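Local coordinates for protein N-acylethanolamine-hydrolyzing acid amidase subunit beta (Caenorhabditis elegans, PDB 6DY3) that probably hydrolyses bioactive fatty acid amides such as N-palmitoylethanolamine to ethanolamine and free fatty acids, as the beta subunit of an N-terminal-nucleophile amidase, at residues Phe88-Val92 and Ser93-Arg97; Glu101-Thr105 and Tyr106-Val110; Arg174-Thr177 and Ala178-Leu182; Phe190-Lys193 and Ser194-Val198. One frame throughout, in Å; residues are numbered along the deposited sequence.

In the fold
All four contacts are local, each closing no more than a turn or two of chain; they follow one another in series, none nesting in or crossing another. Contact 1 starts helix 92-102 after the break behind helix 76-89. Contact 2 adjoins it in sequence and makes the next break, into helix 106-113; both lie on the side of the seven-stranded antiparallel sheet. Contact 3, inside helix 173-185, lies beyond the chain's centre, about 30 Å from contact 1 between centres, and contact 4 begins helix 192-199 beside it. Contacts 3 and 4 touch through Leu182 and Phe190, and their helices pack on the other, five-stranded sheet, so the helical layers enclose the two sheets of the Ntn-hydrolase fold.

Contact 1 of 4, residues Phe88-Val92 and Ser93-Arg97; sequences FKRPV and SFFIR
The first turn of helix 92-102 closes where Phe95 N donates to Pro91 O at 3.1 Å, a somewhat bent bond. The next bond, from Ile96 N to Val92 O, is also 3.1 Å but straighter, at 166°. Pro91 holds the N-cap position, where its ring nitrogen has no proton to offer and its carbonyl begins the helical bonding.

Packing of a mixed kind joins the residues flanking this turn. Arg90, the first to leave helical geometry after helix 76-89, lays its aliphatic part against Phe95, with CD 3.7 Å from Phe95 CD1. Phe95 turns its ring back toward Arg90 because CG stands opposite the backbone N (chi1 -175°), and the ring plane is almost perpendicular to the guanidinium, 88° apart. The polar end of Arg90 passes on to bond Leu118 O through NH1.

Apolar contacts complete the turn. Pro91 CB meets the edge of the Phe94 ring, 3.9 Å from Phe94 CD1, while Val92 CG1 faces Ile96 CG1 more loosely at 4.4 Å.

Val92 and Ile96 both rest on Leu68 of strand 64-70, and Ile96 and Phe95 also reach Phe113 of helix 106-113. Phe94 stacks edge-to-face with Phe70 of the alpha subunit, placing the turn between sheet, helix and partner chain.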
loop_
_atom_site.group_PDB
_atom_site.type_symbol
_atom_site.label_atom_id
_atom_site.label_comp_id
_atom_site.label_asym_id
_atom_site.label_seq_id
_atom_site.Cartn_x
_atom_site.Cartn_y
_atom_site.Cartn_z
ATOM N N PHE B 88 -5.994 -13.967 6.500
ATOM C CA PHE B 88 -7.348 -13.972 7.046
ATOM C C PHE B 88 -7.352 -13.592 8.520
ATOM O O PHE B 88 -8.290 -12.950 9.001
ATOM C CB PHE B 88 -7.989 -15.351 6.861
ATOM C CG PHE B 88 -8.662 -15.541 5.534
ATOM C CD1 PHE B 88 -9.993 -15.193 5.367
ATOM C CD2 PHE B 88 -7.970 -16.083 4.457
ATOM C CE1 PHE B 88 -10.625 -15.371 4.142
ATOM C CE2 PHE B 88 -8.588 -16.266 3.228
ATOM C CZ PHE B 88 -9.919 -15.911 3.068
ATOM N N LYS B 89 -6.317 -13.996 9.253
ATOM C CA LYS B 89 -6.289 -13.765 10.691
ATOM C C LYS B 89 -6.159 -12.281 11.014
ATOM O O LYS B 89 -6.715 -11.816 12.016
ATOM C CB LYS B 89 -5.127 -14.546 11.306
ATOM C CG LYS B 89 -5.228 -14.806 12.796
ATOM C CD LYS B 89 -6.285 -15.849 13.108
ATOM C CE LYS B 89 -6.335 -16.167 14.597
ATOM N NZ LYS B 89 -7.371 -17.190 14.906
ATOM N N ARG B 90 -5.446 -11.526 10.179
ATOM C CA ARG B 90 -5.259 -10.090 10.393
ATOM C C ARG B 90 -5.200 -9.401 9.037
ATOM O O ARG B 90 -4.114 -9.170 8.488
ATOM C CB ARG B 90 -3.993 -9.810 11.199
ATOM C CG ARG B 90 -3.813 -8.361 11.595
ATOM C CD ARG B 90 -2.805 -8.223 12.725
ATOM N NE ARG B 90 -3.442 -8.396 14.032
ATOM C CZ ARG B 90 -3.334 -9.481 14.798
ATOM N NH1 ARG B 90 -2.607 -10.522 14.414
ATOM N NH2 ARG B 90 -3.962 -9.525 15.964
ATOM N N PRO B 91 -6.352 -9.060 8.460
ATOM C CA PRO B 91 -6.363 -8.406 7.144
ATOM C C PRO B 91 -5.430 -7.200 7.085
ATOM O O PRO B 91 -5.511 -6.283 7.906
ATOM C CB PRO B 91 -7.830 -8.009 6.967
ATOM C CG PRO B 91 -8.575 -9.014 7.761
ATOM C CD PRO B 91 -7.715 -9.299 8.959
ATOM N N VAL B 92 -4.535 -7.214 6.096
ATOM C CA VAL B 92 -3.403 -6.291 6.088
ATOM C C VAL B 92 -3.858 -4.869 5.782
ATOM O O VAL B 92 -3.508 -3.925 6.498
ATOM C CB VAL B 92 -2.342 -6.774 5.085
ATOM C CG1 VAL B 92 -1.273 -5.717 4.864
ATOM C CG2 VAL B 92 -1.714 -8.073 5.581
ATOM N N SER B 93 -4.630 -4.686 4.708
ATOM C CA SER B 93 -4.970 -3.328 4.285
ATOM C C SER B 93 -5.794 -2.601 5.339
ATOM O O SER B 93 -5.681 -1.377 5.482
ATOM C CB SER B 93 -5.730 -3.354 2.958
ATOM O OG SER B 93 -7.044 -3.851 3.132
ATOM N N PHE B 94 -6.626 -3.329 6.085
ATOM C CA PHE B 94 -7.449 -2.694 7.106
ATOM C C PHE B 94 -6.676 -2.468 8.394
ATOM O O PHE B 94 -6.985 -1.537 9.147
ATOM C CB PHE B 94 -8.700 -3.533 7.347
ATOM C CG PHE B 94 -9.524 -3.705 6.114
ATOM C CD1 PHE B 94 -9.370 -4.821 5.321
ATOM C CD2 PHE B 94 -10.414 -2.715 5.715
ATOM C CE1 PHE B 94 -10.107 -4.971 4.166
ATOM C CE2 PHE B 94 -11.159 -2.861 4.556
ATOM C CZ PHE B 94 -11.002 -3.994 3.782
ATOM N N PHE B 95 -5.658 -3.284 8.654
ATOM C CA PHE B 95 -4.773 -2.998 9.774
ATOM C C PHE B 95 -4.037 -1.686 9.545
ATOM O O PHE B 95 -3.937 -0.856 10.456
ATOM C CB PHE B 95 -3.786 -4.152 9.965
ATOM C CG PHE B 95 -2.903 -4.006 11.174
ATOM C CD1 PHE B 95 -3.252 -4.608 12.364
ATOM C CD2 PHE B 95 -1.734 -3.275 11.121
ATOM C CE1 PHE B 95 -2.455 -4.483 13.478
ATOM C CE2 PHE B 95 -0.936 -3.146 12.231
ATOM C CZ PHE B 95 -1.295 -3.749 13.413
ATOM N N ILE B 96 -3.530 -1.478 8.324
ATOM C CA ILE B 96 -2.840 -0.231 7.991
ATOM C C ILE B 96 -3.780 0.956 8.167
ATOM O O ILE B 96 -3.417 1.975 8.767
ATOM C CB ILE B 96 -2.280 -0.285 6.556
ATOM C CG1 ILE B 96 -1.391 -1.525 6.347
ATOM C CG2 ILE B 96 -1.513 0.998 6.229
ATOM C CD1 ILE B 96 -0.127 -1.540 7.181
ATOM N N ARG B 97 -4.995 0.852 7.624
ATOM C CA ARG B 97 -5.943 1.955 7.735
ATOM C C ARG B 97 -6.275 2.239 9.190
ATOM O O ARG B 97 -6.415 3.399 9.588
ATOM C CB ARG B 97 -7.211 1.637 6.944
ATOM C CG ARG B 97 -8.280 2.708 7.039
ATOM C CD ARG B 97 -9.501 2.328 6.230
ATOM N NE ARG B 97 -10.655 3.167 6.545
ATOM C CZ ARG B 97 -11.872 2.985 6.038
ATOM N NH1 ARG B 97 -12.099 1.987 5.190
ATOM N NH2 ARG B 97 -12.865 3.800 6.385
#

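Contact 2 of 4, residues Glu101-Thr105 and Tyr106-Val110; sequences ENQAT and YTEAV
Thr105 and Glu108 form a capping box at the start of helix 106-113. In one direction Glu108 N donates weakly to Thr105 OG1 at 3.3 Å; in the other, Thr105 N donates to Glu108 OE1 at 3.0 Å, again weakly. Thr105 OG1 is brought over the helix end by a first torsion of 61°, which sets it between the backbone N and the carbonyl carbon.

The carboxylate does more than complete the box. Glu108 OE1 also takes weak bonds from Ala104 N, at 3.0 Å, and from Thr105 OG1, at 3.1 Å, so three donors gather on one oxygen. A negative group beside the amides at a helix N terminus is probably favoured there. The first i to i+4 backbone bond of the helix, Ala109 N to Thr105 O (2.9 Å), is not weak like those of the box.

Water-mediated and van der Waals contacts join Gln103 to the same glutamate. One water donates to Gln103 OE1 at 2.7 Å and, weakly, to Glu108 OE2. Gln103 bends at its second torsion (-57°), bringing OE1 over Glu108 CB, with amide and carboxylate planes 83° apart. With an alanine in place of Gln103, the water would probably lose one acceptor, and the base of the Glu108 side chain, without the amide packed against it, would be freer to turn.

Gln103 O accepts from Tyr64 OH, and Ala109 leans on the same tyrosine of strand 64-70. Tyr106 and Val110 pack on Val126 of strand 122-127 and Val135 of strand 134-139, seating the helix on the sheet.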
loop_
_atom_site.group_PDB
_atom_site.type_symbol
_atom_site.label_atom_id
_atom_site.label_comp_id
_atom_site.label_asym_id
_atom_site.label_seq_id
_atom_site.Cartn_x
_atom_site.Cartn_y
_atom_site.Cartn_z
ATOM N N GLU B 101 -5.779 5.748 11.380
ATOM C CA GLU B 101 -6.920 6.390 12.016
ATOM C C GLU B 101 -6.737 6.597 13.513
ATOM O O GLU B 101 -7.260 7.575 14.053
ATOM C CB GLU B 101 -8.186 5.564 11.768
ATOM C CG GLU B 101 -9.474 6.253 12.196
ATOM C CD GLU B 101 -10.714 5.576 11.638
ATOM O OE1 GLU B 101 -10.806 5.413 10.403
ATOM O OE2 GLU B 101 -11.600 5.209 12.433
ATOM N N ASN B 102 -5.994 5.716 14.193
ATOM C CA ASN B 102 -5.903 5.727 15.648
ATOM C C ASN B 102 -4.513 6.014 16.203
ATOM O O ASN B 102 -4.386 6.198 17.419
ATOM C CB ASN B 102 -6.390 4.382 16.210
ATOM C CG ASN B 102 -7.819 4.072 15.815
ATOM O OD1 ASN B 102 -8.686 4.945 15.850
ATOM N ND2 ASN B 102 -8.062 2.837 15.396
ATOM N N GLN B 103 -3.472 6.037 15.379
ATOM C CA GLN B 103 -2.121 6.359 15.830
ATOM C C GLN B 103 -1.736 7.721 15.267
ATOM O O GLN B 103 -1.688 7.904 14.047
ATOM C CB GLN B 103 -1.128 5.277 15.403
ATOM C CG GLN B 103 -1.504 3.876 15.881
ATOM C CD GLN B 103 -1.664 3.774 17.397
ATOM O OE1 GLN B 103 -0.935 4.402 18.162
ATOM N NE2 GLN B 103 -2.633 2.985 17.831
ATOM N N ALA B 104 -1.470 8.676 16.160
ATOM C CA ALA B 104 -1.319 10.071 15.766
ATOM C C ALA B 104 0.109 10.462 15.404
ATOM O O ALA B 104 0.297 11.396 14.615
ATOM C CB ALA B 104 -1.815 10.982 16.889
ATOM N N THR B 105 1.118 9.790 15.953
ATOM C CA THR B 105 2.504 10.186 15.746
ATOM C C THR B 105 3.295 9.064 15.083
ATOM O O THR B 105 2.923 7.888 15.133
ATOM C CB THR B 105 3.176 10.579 17.071
ATOM O OG1 THR B 105 3.174 9.462 17.968
ATOM C CG2 THR B 105 2.441 11.742 17.712
ATOM N N TYR B 106 4.407 9.456 14.456
ATOM C CA TYR B 106 5.304 8.491 13.830
ATOM C C TYR B 106 5.682 7.390 14.810
ATOM O O TYR B 106 5.614 6.199 14.486
ATOM C CB TYR B 106 6.554 9.207 13.313
ATOM C CG TYR B 106 7.699 8.295 12.923
ATOM C CD1 TYR B 106 7.868 7.884 11.603
ATOM C CD2 TYR B 106 8.620 7.857 13.864
ATOM C CE1 TYR B 106 8.913 7.056 11.240
ATOM C CE2 TYR B 106 9.671 7.025 13.509
ATOM C CZ TYR B 106 9.814 6.627 12.198
ATOM O OH TYR B 106 10.863 5.802 11.839
ATOM N N THR B 107 6.083 7.771 16.022
ATOM C CA THR B 107 6.512 6.780 17.002
ATOM C C THR B 107 5.378 5.827 17.356
ATOM O O THR B 107 5.605 4.629 17.562
ATOM C CB THR B 107 7.037 7.478 18.255
ATOM O OG1 THR B 107 8.029 8.440 17.881
ATOM C CG2 THR B 107 7.652 6.465 19.213
ATOM N N GLU B 108 4.151 6.343 17.454
ATOM C CA GLU B 108 3.015 5.479 17.757
ATOM C C GLU B 108 2.744 4.509 16.615
ATOM O O GLU B 108 2.451 3.330 16.848
ATOM C CB GLU B 108 1.775 6.322 18.048
ATOM C CG GLU B 108 1.782 6.981 19.414
ATOM C CD GLU B 108 0.633 7.955 19.607
ATOM O OE1 GLU B 108 0.285 8.679 18.651
ATOM O OE2 GLU B 108 0.067 7.985 20.718
ATOM N N ALA B 109 2.848 4.984 15.373
ATOM C CA ALA B 109 2.591 4.119 14.229
ATOM C C ALA B 109 3.652 3.032 14.106
ATOM O O ALA B 109 3.329 1.876 13.807
ATOM C CB ALA B 109 2.525 4.953 12.949
ATOM N N VAL B 110 4.922 3.379 14.334
ATOM C CA VAL B 110 5.992 2.393 14.211
ATOM C C VAL B 110 5.813 1.270 15.226
ATOM O O VAL B 110 6.024 0.092 14.914
ATOM C CB VAL B 110 7.365 3.076 14.362
ATOM C CG1 VAL B 110 8.489 2.041 14.395
ATOM C CG2 VAL B 110 7.597 4.059 13.224
HETATM O O HOH W 1 -1.680 5.382 20.553
#

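Contact 3 of 4, residues Arg174-Thr177 and Ala178-Leu182; sequences RRIT and AIQKL
Thr177 and Lys181 share a backbone bond, Lys181 N to Thr177 O at 2.8 Å, within the continuous helix 173-185. Thr177 OG1, opposite the carbonyl carbon (chi1 -61°), turns back to bond Asp173 O one turn earlier, so its hydroxyl is spent on the helix itself.

Ala178 N donates to Arg174 O at 3.2 Å, while its methyl looks toward Val198 of helix 192-199. Arg174 sends its guanidinium the other way, to salt bridges with Asp20 and Asp172 and a bond to Asn163, a residue probably important for activity.

Ile179 supplies a methyl to a charged group and packs on Phe158 and Val160 of strand 158-161. Its CD1 sits over one face of the Arg175 guanidinium, off centre, 3.7 Å from Arg175 NH1. Arg175 reaches it with an extended chain whose CG is opposite the backbone N (chi1 -171°), and NE is bonded to Val160 O. In the backbone, Ile179 N donates to Arg175 O at 3.1 Å. By contrast, Ile176 and Gln180 run side by side in one direction, with Ile176 CG2 3.7 Å from Gln180 NE2.

Regular i to i+4 backbone bonding thus sets a hydrophobic side chain against a charged one.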
loop_
_atom_site.group_PDB
_atom_site.type_symbol
_atom_site.label_atom_id
_atom_site.label_comp_id
_atom_site.label_asym_id
_atom_site.label_seq_id
_atom_site.Cartn_x
_atom_site.Cartn_y
_atom_site.Cartn_z
ATOM N N ARG B 174 15.486 -3.248 -9.675
ATOM C CA ARG B 174 14.779 -2.075 -9.170
ATOM C C ARG B 174 15.477 -1.503 -7.944
ATOM O O ARG B 174 15.681 -0.289 -7.837
ATOM C CB ARG B 174 13.334 -2.432 -8.832
ATOM C CG ARG B 174 12.509 -2.891 -10.020
ATOM C CD ARG B 174 11.148 -3.400 -9.573
ATOM N NE ARG B 174 11.275 -4.506 -8.630
ATOM C CZ ARG B 174 10.254 -5.084 -8.004
ATOM N NH1 ARG B 174 9.018 -4.658 -8.216
ATOM N NH2 ARG B 174 10.471 -6.086 -7.162
ATOM N N ARG B 175 15.836 -2.370 -6.996
ATOM C CA ARG B 175 16.474 -1.901 -5.771
ATOM C C ARG B 175 17.884 -1.392 -6.039
ATOM O O ARG B 175 18.286 -0.356 -5.500
ATOM C CB ARG B 175 16.493 -3.026 -4.738
ATOM C CG ARG B 175 16.928 -2.588 -3.352
ATOM C CD ARG B 175 16.764 -3.703 -2.331
ATOM N NE ARG B 175 17.192 -3.268 -1.009
ATOM C CZ ARG B 175 18.448 -3.319 -0.582
ATOM N NH1 ARG B 175 19.407 -3.795 -1.365
ATOM N NH2 ARG B 175 18.749 -2.895 0.634
ATOM N N ILE B 176 18.645 -2.098 -6.876
ATOM C CA ILE B 176 20.014 -1.680 -7.180
ATOM C C ILE B 176 20.017 -0.313 -7.853
ATOM O O ILE B 176 20.802 0.576 -7.499
ATOM C CB ILE B 176 20.717 -2.736 -8.053
ATOM C CG1 ILE B 176 20.812 -4.069 -7.303
ATOM C CG2 ILE B 176 22.104 -2.253 -8.471
ATOM C CD1 ILE B 176 21.177 -5.240 -8.184
ATOM N N THR B 177 19.152 -0.130 -8.850
ATOM C CA THR B 177 19.125 1.127 -9.587
ATOM C C THR B 177 18.754 2.291 -8.679
ATOM O O THR B 177 19.391 3.350 -8.717
ATOM C CB THR B 177 18.146 1.018 -10.754
ATOM O OG1 THR B 177 18.584 -0.018 -11.642
ATOM C CG2 THR B 177 18.044 2.339 -11.508
ATOM N N ALA B 178 17.725 2.114 -7.849
ATOM C CA ALA B 178 17.295 3.197 -6.973
ATOM C C ALA B 178 18.406 3.605 -6.014
ATOM O O ALA B 178 18.569 4.794 -5.717
ATOM C CB ALA B 178 16.042 2.782 -6.198
ATOM N N ILE B 179 19.187 2.638 -5.527
ATOM C CA ILE B 179 20.276 2.967 -4.609
ATOM C C ILE B 179 21.372 3.726 -5.337
ATOM O O ILE B 179 21.930 4.694 -4.806
ATOM C CB ILE B 179 20.822 1.687 -3.949
ATOM C CG1 ILE B 179 19.740 1.029 -3.086
ATOM C CG2 ILE B 179 22.067 1.999 -3.120
ATOM C CD1 ILE B 179 20.077 -0.385 -2.653
ATOM N N GLN B 180 21.704 3.301 -6.555
ATOM C CA GLN B 180 22.686 4.031 -7.347
ATOM C C GLN B 180 22.212 5.453 -7.609
ATOM O O GLN B 180 22.985 6.411 -7.482
ATOM C CB GLN B 180 22.956 3.292 -8.658
ATOM C CG GLN B 180 23.833 2.056 -8.483
ATOM C CD GLN B 180 24.009 1.257 -9.770
ATOM O OE1 GLN B 180 23.523 1.651 -10.833
ATOM N NE2 GLN B 180 24.708 0.125 -9.675
ATOM N N LYS B 181 20.937 5.611 -7.964
ATOM C CA LYS B 181 20.429 6.927 -8.320
ATOM C C LYS B 181 20.407 7.857 -7.112
ATOM O O LYS B 181 20.737 9.043 -7.232
ATOM C CB LYS B 181 19.036 6.789 -8.932
ATOM C CG LYS B 181 18.640 7.928 -9.862
ATOM C CD LYS B 181 19.487 7.947 -11.120
ATOM C CE LYS B 181 19.131 9.111 -12.026
ATOM N NZ LYS B 181 19.885 9.020 -13.307
ATOM N N LEU B 182 20.042 7.339 -5.938
ATOM C CA LEU B 182 20.070 8.160 -4.732
ATOM C C LEU B 182 21.486 8.628 -4.418
ATOM O O LEU B 182 21.695 9.772 -3.994
ATOM C CB LEU B 182 19.491 7.381 -3.553
ATOM C CG LEU B 182 17.974 7.200 -3.566
ATOM C CD1 LEU B 182 17.585 6.014 -2.711
ATOM C CD2 LEU B 182 17.274 8.461 -3.075
#

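Contact 4 of 4, residues Phe190-Lys193 and Ser194-Val198; sequences FDEK and SMVEV
Ser194 meets the N-cap residue Asp191 twice: its OG donates to Asp191 OD2 at 2.8 Å, nearly along the C-O axis, and its backbone N reaches the same oxygen at 3.2 Å from above the carboxylate plane. One oxygen thus holds both donors, fixing the rotation of the aspartate, whose first torsion of 60° bends CG back over the helix end. Ser194 CB lies over one face of the Phe190 ring in a CH-pi contact, 3.5 Å from the ring centroid and 20° off its normal.

Met195 N donates to Asp191 O at 3.1 Å, in the carbonyl plane. The Met195 side chain, bent at its second and third torsions, swings round so that CE comes 3.7 Å from Phe190 CE2. This pairing of the residue before the N-cap with the fourth one after it is a hydrophobic staple, set beside the N-cap bond at the start of helix 192-199. Were Phe190 an alanine, Met195 CE and Ser194 CB would probably lose their aromatic partner, opening a gap under the first turn.

Val196 N donates to Glu192 O at 3.0 Å; Glu192 itself gives OE1 to Tyr225 OH. Glu197 N bonds Lys193 O, and its carboxylate makes a weak, long ion pair with Lys181. Val198 CG2 touches the edge of the Phe190 ring, 4.2 Å from Phe190 CE1, and Val198 packs further on Ile4 of strand 2-7 and on helix 173-185.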
loop_
_atom_site.group_PDB
_atom_site.type_symbol
_atom_site.label_atom_id
_atom_site.label_comp_id
_atom_site.label_asym_id
_atom_site.label_seq_id
_atom_site.Cartn_x
_atom_site.Cartn_y
_atom_site.Cartn_z
ATOM N N PHE B 190 18.390 17.126 -1.710
ATOM C CA PHE B 190 17.470 16.096 -2.167
ATOM C C PHE B 190 16.058 16.479 -1.745
ATOM O O PHE B 190 15.785 16.655 -0.552
ATOM C CB PHE B 190 17.842 14.729 -1.601
ATOM C CG PHE B 190 17.045 13.606 -2.189
ATOM C CD1 PHE B 190 17.530 12.881 -3.265
ATOM C CD2 PHE B 190 15.804 13.282 -1.676
ATOM C CE1 PHE B 190 16.799 11.855 -3.810
ATOM C CE2 PHE B 190 15.064 12.251 -2.221
ATOM C CZ PHE B 190 15.563 11.537 -3.290
ATOM N N ASP B 191 15.170 16.629 -2.723
ATOM C CA ASP B 191 13.805 17.046 -2.446
ATOM C C ASP B 191 12.820 16.125 -3.148
ATOM O O ASP B 191 13.206 15.083 -3.688
ATOM C CB ASP B 191 13.593 18.497 -2.888
ATOM C CG ASP B 191 13.830 18.699 -4.374
ATOM O OD1 ASP B 191 13.231 19.636 -4.946
ATOM O OD2 ASP B 191 14.613 17.927 -4.974
ATOM N N GLU B 192 11.543 16.501 -3.143
ATOM C CA GLU B 192 10.530 15.659 -3.762
ATOM C C GLU B 192 10.761 15.498 -5.262
ATOM O O GLU B 192 10.449 14.443 -5.826
ATOM C CB GLU B 192 9.140 16.229 -3.480
ATOM C CG GLU B 192 8.942 17.687 -3.875
ATOM C CD GLU B 192 8.287 17.864 -5.235
ATOM O OE1 GLU B 192 7.821 16.860 -5.819
ATOM O OE2 GLU B 192 8.225 19.017 -5.714
ATOM N N LYS B 193 11.308 16.521 -5.924
ATOM C CA LYS B 193 11.608 16.391 -7.347
ATOM C C LYS B 193 12.762 15.427 -7.590
ATOM O O LYS B 193 12.800 14.759 -8.631
ATOM C CB LYS B 193 11.919 17.760 -7.950
ATOM C CG LYS B 193 10.698 18.670 -8.026
ATOM C CD LYS B 193 10.954 19.878 -8.901
ATOM C CE LYS B 193 9.811 20.881 -8.805
ATOM N NZ LYS B 193 8.502 20.273 -9.171
ATOM N N SER B 194 13.703 15.338 -6.647
ATOM C CA SER B 194 14.732 14.307 -6.725
ATOM C C SER B 194 14.114 12.920 -6.619
ATOM O O SER B 194 14.519 11.995 -7.330
ATOM C CB SER B 194 15.770 14.517 -5.625
ATOM O OG SER B 194 16.298 15.834 -5.675
ATOM N N MET B 195 13.137 12.756 -5.722
ATOM C CA MET B 195 12.453 11.475 -5.590
ATOM C C MET B 195 11.726 11.105 -6.879
ATOM O O MET B 195 11.647 9.927 -7.243
ATOM C CB MET B 195 11.480 11.529 -4.410
ATOM C CG MET B 195 10.852 10.193 -4.055
ATOM S SD MET B 195 12.086 8.970 -3.541
ATOM C CE MET B 195 12.552 9.617 -1.934
ATOM N N VAL B 196 11.173 12.096 -7.577
ATOM C CA VAL B 196 10.524 11.834 -8.860
ATOM C C VAL B 196 11.530 11.303 -9.876
ATOM O O VAL B 196 11.209 10.424 -10.686
ATOM C CB VAL B 196 9.827 13.110 -9.366
ATOM C CG1 VAL B 196 9.358 12.937 -10.806
ATOM C CG2 VAL B 196 8.666 13.457 -8.465
ATOM N N GLU B 197 12.743 11.865 -9.892
ATOM C CA GLU B 197 13.770 11.368 -10.804
ATOM C C GLU B 197 14.139 9.924 -10.484
ATOM O O GLU B 197 14.319 9.109 -11.394
ATOM C CB GLU B 197 15.012 12.258 -10.745
ATOM C CG GLU B 197 16.142 11.797 -11.662
ATOM C CD GLU B 197 17.313 12.773 -11.697
ATOM O OE1 GLU B 197 17.194 13.869 -11.106
ATOM O OE2 GLU B 197 18.353 12.446 -12.313
ATOM N N VAL B 198 14.261 9.592 -9.195
ATOM C CA VAL B 198 14.590 8.225 -8.796
ATOM C C VAL B 198 13.475 7.272 -9.210
ATOM O O VAL B 198 13.712 6.265 -9.889
ATOM C CB VAL B 198 14.844 8.153 -7.277
ATOM C CG1 VAL B 198 15.076 6.712 -6.830
ATOM C CG2 VAL B 198 16.026 9.026 -6.885
#